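Local coordinates for putative vitamin-B12 independent methionine synthase family protein (Listeria monocytogenes, PDB 1YPX) that probably acts as a zinc-dependent 5-methyltetrahydropteroyltriglutamate-homocysteine S-methyltransferase, transferring methyl groups to homocysteine without vitamin B12, at residues N219-N222 against E223-H227; K285-R289 against P290-I294. All blocks are in the same frame, centred on the assembly; numbering follows the deposited sequence.

Contact 1: N219-N222 against E223-H227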
loop_
_atom_site.group_PDB
_atom_site.type_symbol
_atom_site.label_atom_id
_atom_site.label_comp_id
_atom_site.label_asym_id
_atom_site.label_seq_id
_atom_site.Cartn_x
_atom_site.Cartn_y
_atom_site.Cartn_z
ATOM N N ASN A 219 4.998 -17.359 0.833
ATOM C CA ASN A 219 4.683 -18.165 -0.336
ATOM C C ASN A 219 3.409 -17.669 -1.006
ATOM O O ASN A 219 3.269 -17.742 -2.226
ATOM C CB ASN A 219 4.523 -19.631 0.070
ATOM C CG ASN A 219 5.802 -20.221 0.635
ATOM O OD1 ASN A 219 6.798 -20.362 -0.073
ATOM N ND2 ASN A 219 5.781 -20.561 1.918
ATOM N N LEU A 220 2.481 -17.167 -0.200
ATOM C CA LEU A 220 1.220 -16.641 -0.718
ATOM C C LEU A 220 1.472 -15.403 -1.575
ATOM O O LEU A 220 0.941 -15.282 -2.686
ATOM C CB LEU A 220 0.289 -16.278 0.439
ATOM C CG LEU A 220 -0.997 -15.545 0.055
ATOM C CD1 LEU A 220 -1.784 -16.354 -0.972
ATOM C CD2 LEU A 220 -1.835 -15.310 1.306
ATOM N N ILE A 221 2.294 -14.498 -1.041
ATOM C CA ILE A 221 2.645 -13.257 -1.709
ATOM C C ILE A 221 3.426 -13.513 -2.987
ATOM O O ILE A 221 3.048 -13.040 -4.060
ATOM C CB ILE A 221 3.541 -12.362 -0.838
ATOM C CG1 ILE A 221 2.931 -12.159 0.554
ATOM C CG2 ILE A 221 3.806 -11.061 -1.564
ATOM C CD1 ILE A 221 1.482 -11.778 0.557
ATOM N N ASN A 222 4.526 -14.250 -2.879
ATOM C CA ASN A 222 5.331 -14.508 -4.070
ATOM C C ASN A 222 4.485 -15.154 -5.160
ATOM O O ASN A 222 4.605 -14.804 -6.334
ATOM C CB ASN A 222 6.551 -15.388 -3.744
ATOM C CG ASN A 222 7.617 -14.645 -2.932
ATOM O OD1 ASN A 222 7.921 -13.476 -3.200
ATOM N ND2 ASN A 222 8.198 -15.332 -1.946
ATOM N N GLU A 223 3.622 -16.085 -4.769
ATOM C CA GLU A 223 2.764 -16.746 -5.742
ATOM C C GLU A 223 1.774 -15.761 -6.362
ATOM O O GLU A 223 1.559 -15.767 -7.576
ATOM C CB GLU A 223 1.989 -17.895 -5.096
ATOM C CG GLU A 223 1.211 -18.707 -6.105
ATOM C CD GLU A 223 0.317 -19.747 -5.473
ATOM O OE1 GLU A 223 -0.417 -20.417 -6.248
ATOM O OE2 GLU A 223 0.342 -19.900 -4.217
ATOM N N ALA A 224 1.176 -14.922 -5.517
ATOM C CA ALA A 224 0.212 -13.921 -5.956
ATOM C C ALA A 224 0.803 -12.971 -6.992
ATOM O O ALA A 224 0.102 -12.517 -7.898
ATOM C CB ALA A 224 -0.295 -13.125 -4.759
ATOM N N ILE A 225 2.092 -12.673 -6.857
ATOM C CA ILE A 225 2.761 -11.773 -7.787
ATOM C C ILE A 225 3.754 -12.495 -8.699
ATOM O O ILE A 225 4.651 -11.869 -9.269
ATOM C CB ILE A 225 3.509 -10.664 -7.040
ATOM C CG1 ILE A 225 4.599 -11.267 -6.151
ATOM C CG2 ILE A 225 2.535 -9.869 -6.212
ATOM C CD1 ILE A 225 5.520 -10.239 -5.536
ATOM N N LYS A 226 3.586 -13.806 -8.834
ATOM C CA LYS A 226 4.452 -14.627 -9.675
ATOM C C LYS A 226 4.488 -14.126 -11.117
ATOM O O LYS A 226 5.553 -14.039 -11.726
ATOM C CB LYS A 226 3.968 -16.082 -9.641
ATOM C CG LYS A 226 4.789 -17.059 -10.472
ATOM C CD LYS A 226 4.098 -18.426 -10.566
ATOM C CE LYS A 226 4.761 -19.324 -11.611
ATOM N NZ LYS A 226 3.927 -20.520 -11.948
ATOM N N HIS A 227 3.325 -13.787 -11.664
ATOM C CA HIS A 227 3.245 -13.313 -13.045
ATOM C C HIS A 227 3.222 -11.787 -13.129
ATOM O O HIS A 227 2.346 -11.203 -13.773
ATOM C CB HIS A 227 1.994 -13.887 -13.718
ATOM C CG HIS A 227 1.959 -15.385 -13.766
ATOM N ND1 HIS A 227 0.823 -16.109 -13.469
ATOM C CD2 HIS A 227 2.905 -16.294 -14.110
ATOM C CE1 HIS A 227 1.070 -17.398 -13.628
ATOM N NE2 HIS A 227 2.326 -17.538 -14.017
#

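Contact 2: K285-R289 against P290-I294. With PO4 (phosphate ion), chain B.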
loop_
_atom_site.group_PDB
_atom_site.type_symbol
_atom_site.label_atom_id
_atom_site.label_comp_id
_atom_site.label_asym_id
_atom_site.label_seq_id
_atom_site.Cartn_x
_atom_site.Cartn_y
_atom_site.Cartn_z
ATOM N N LYS A 285 18.441 -5.421 8.102
ATOM C CA LYS A 285 18.461 -5.219 6.665
ATOM C C LYS A 285 19.165 -6.364 5.939
ATOM O O LYS A 285 20.320 -6.247 5.522
ATOM C CB LYS A 285 19.131 -3.886 6.331
ATOM C CG LYS A 285 18.789 -2.764 7.312
ATOM C CD LYS A 285 17.297 -2.552 7.463
ATOM C CE LYS A 285 16.681 -2.017 6.193
ATOM N NZ LYS A 285 15.195 -2.051 6.283
ATOM N N TYR A 286 18.451 -7.478 5.804
ATOM C CA TYR A 286 18.953 -8.660 5.117
ATOM C C TYR A 286 18.751 -8.470 3.617
ATOM O O TYR A 286 18.732 -9.427 2.838
ATOM C CB TYR A 286 18.198 -9.904 5.590
ATOM C CG TYR A 286 18.842 -10.602 6.767
ATOM C CD1 TYR A 286 18.977 -9.957 8.004
ATOM C CD2 TYR A 286 19.336 -11.909 6.641
ATOM C CE1 TYR A 286 19.590 -10.600 9.089
ATOM C CE2 TYR A 286 19.950 -12.563 7.719
ATOM C CZ TYR A 286 20.072 -11.905 8.938
ATOM O OH TYR A 286 20.660 -12.548 10.004
ATOM N N VAL A 287 18.584 -7.220 3.217
ATOM C CA VAL A 287 18.386 -6.909 1.816
ATOM C C VAL A 287 19.720 -6.947 1.075
ATOM O O VAL A 287 20.551 -6.052 1.212
ATOM C CB VAL A 287 17.700 -5.527 1.657
ATOM C CG1 VAL A 287 18.300 -4.534 2.636
ATOM C CG2 VAL A 287 17.838 -5.031 0.228
ATOM N N THR A 288 19.918 -8.011 0.304
ATOM C CA THR A 288 21.141 -8.179 -0.461
ATOM C C THR A 288 20.902 -7.845 -1.923
ATOM O O THR A 288 21.843 -7.606 -2.681
ATOM C CB THR A 288 21.670 -9.618 -0.350
ATOM O OG1 THR A 288 20.589 -10.543 -0.512
ATOM C CG2 THR A 288 22.331 -9.829 0.999
ATOM N N ARG A 289 19.632 -7.832 -2.311
ATOM C CA ARG A 289 19.236 -7.520 -3.679
ATOM C C ARG A 289 19.476 -6.042 -3.957
ATOM O O ARG A 289 18.923 -5.173 -3.286
ATOM C CB ARG A 289 17.760 -7.847 -3.875
ATOM C CG ARG A 289 17.432 -9.329 -3.842
ATOM C CD ARG A 289 15.933 -9.523 -3.654
ATOM N NE ARG A 289 15.169 -8.559 -4.438
ATOM C CZ ARG A 289 13.859 -8.365 -4.326
ATOM N NH1 ARG A 289 13.254 -7.458 -5.088
ATOM N NH2 ARG A 289 13.153 -9.075 -3.455
ATOM N N PRO A 290 20.307 -5.735 -4.956
ATOM C CA PRO A 290 20.605 -4.340 -5.297
ATOM C C PRO A 290 19.443 -3.594 -5.948
ATOM O O PRO A 290 19.557 -2.403 -6.264
ATOM C CB PRO A 290 21.820 -4.463 -6.215
ATOM C CG PRO A 290 21.589 -5.764 -6.907
ATOM C CD PRO A 290 21.087 -6.667 -5.788
ATOM N N ASP A 291 18.326 -4.291 -6.138
ATOM C CA ASP A 291 17.145 -3.686 -6.750
ATOM C C ASP A 291 15.982 -3.610 -5.769
ATOM O O ASP A 291 14.901 -3.160 -6.134
ATOM C CB ASP A 291 16.699 -4.483 -7.976
ATOM C CG ASP A 291 15.988 -5.767 -7.604
ATOM O OD1 ASP A 291 16.672 -6.768 -7.299
ATOM O OD2 ASP A 291 14.736 -5.770 -7.605
ATOM N N LEU A 292 16.196 -4.067 -4.537
ATOM C CA LEU A 292 15.144 -4.014 -3.530
ATOM C C LEU A 292 15.233 -2.710 -2.743
ATOM O O LEU A 292 15.915 -2.630 -1.713
ATOM C CB LEU A 292 15.246 -5.192 -2.564
ATOM C CG LEU A 292 14.293 -5.092 -1.363
ATOM C CD1 LEU A 292 12.862 -5.087 -1.870
ATOM C CD2 LEU A 292 14.520 -6.239 -0.392
ATOM N N LYS A 293 14.541 -1.687 -3.230
ATOM C CA LYS A 293 14.556 -0.386 -2.576
ATOM C C LYS A 293 13.564 -0.344 -1.427
ATOM O O LYS A 293 12.436 -0.807 -1.562
ATOM C CB LYS A 293 14.254 0.715 -3.596
ATOM C CG LYS A 293 13.034 0.445 -4.461
ATOM C CD LYS A 293 13.059 1.261 -5.754
ATOM C CE LYS A 293 14.126 0.767 -6.736
ATOM N NZ LYS A 293 13.889 -0.624 -7.209
ATOM N N ILE A 294 13.996 0.188 -0.285
ATOM C CA ILE A 294 13.116 0.270 0.878
ATOM C C ILE A 294 12.851 1.728 1.272
ATOM O O ILE A 294 13.757 2.490 1.607
ATOM C CB ILE A 294 13.692 -0.513 2.115
ATOM C CG1 ILE A 294 14.813 0.267 2.762
ATOM C CG2 ILE A 294 14.198 -1.892 1.719
ATOM C CD1 ILE A 294 14.356 0.924 4.017
HETATM P P PO4 B . 14.627 -2.041 10.178
HETATM O O1 PO4 B . 15.436 -0.871 10.127
HETATM O O2 PO4 B . 13.819 -2.102 11.386
HETATM O O3 PO4 B . 13.707 -2.067 8.869
HETATM O O4 PO4 B . 15.339 -3.360 9.988
#

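Contact 1: N219-N222 against E223-H227
A224 N donates to L220 O over 2.9 Å, the shortest sound bond between N219-N222 and E223-H227, with the donor tilted 25° from the carbonyl plane. The bonds beside it in sequence follow the same i to i-4 pattern: E223 N meets N219 O at 3.1 Å from well above the plane of that carbonyl, and I225 N meets I221 O at 3.0 Å, almost in line with the C=O bond. I225 N is also close enough to N222 O, at 3.3 Å, for a weak second bond. The change to i to i-3 pairing continues in K226 N to E223 O (3.1 Å), and I225 is the first residue with non-helical backbone angles. This is the C-terminal end of helix 213-224, which in the TIM-barrel-like fold connects the parallel strands 183-188 and 233-238. One flank packs on helix 158-178, with A224 against Y169 and I225 against I173, while I221 meets P140 and A141. I225 CG1 sits between its own backbone N and carbonyl carbon (chi1 62°), a setting that lays CG1 beside I221 O and brings CD1 within 4.4 Å of I221 CG2, a loose apolar touch of branch ends. E223 runs differently: with CG anti to the backbone N (chi1 -173°) and the chain extended, its CB passes beside N219 O, and the side chain reaches A166 of helix 158-178. The amide of N222 turns to a loop instead, where OD1 accepts from N265 N and ND2 makes a weak bond to K263 O.

Contact 2: K285-R289 against P290-I294
R289 lays one face of its guanidinium over L292, whose CB is 3.9 Å from R289 CZ and displaced toward the rim of the group. Both residues belong to a type I beta turn, R289 to L292, which reverses the chain just before strand 293-299 of the TIM-barrel-like parallel sheet. The turn is closed by L292 N donating to R289 O at 3.2 Å; the N-H points almost straight at the oxygen (166°), although the donor stands far above the carbonyl plane. A bend at chi3 of R289 (40°) swings the guanidinium back across the turn toward D291. There D291 OD1 lies at the edge of the group, in its plane, while NH1 forms a weak, long salt bridge to D291 OD2 at 3.4 Å with the two planes 30° apart. The stronger partner of NH1 is the carbonyl oxygen of I266, so the arginine links the turn to the chain ahead of strand 268-272. Apolar contact comes from V287, whose side chain lies obliquely against L292, CG2 3.6 Å from L292 CD2; L292 also rests on F269. D291 O, within the same turn, accepts from K293 NZ at 2.9 Å. K285, bent at chi2 and chi3, carries its ammonium back to I294, with NZ 3.8 Å from CD1 of that residue, and makes a cation-pi contact with F261. The same NZ donates to O3 of a phosphate ion, probably from the crystallisation liquor, at 3.0 Å; that ion is also bonded by Y273 OH.

Contacts 1 and 2 are separate local arrangements in series along one chain, their centres 18 Å apart and their nearest atoms about 7 Å apart. Each is partly buried and lies near a passage into a barrel strand: 219-227 ends a helix ahead of strand 233-238, whereas 285-294 turns directly into strand 293-299. The difference in place shows in the chemistry. Contact 1 depends mainly on repeating backbone bonds, with buried aliphatic groups directed at neighbouring helices and loops. Contact 2 has a single backbone bond across its segments and adds charged side chains, in a weak arginine-carboxylate pair and a lysine that meets a phosphate probably brought by crystallisation, while L292 and I294 are buried against strand 268-272.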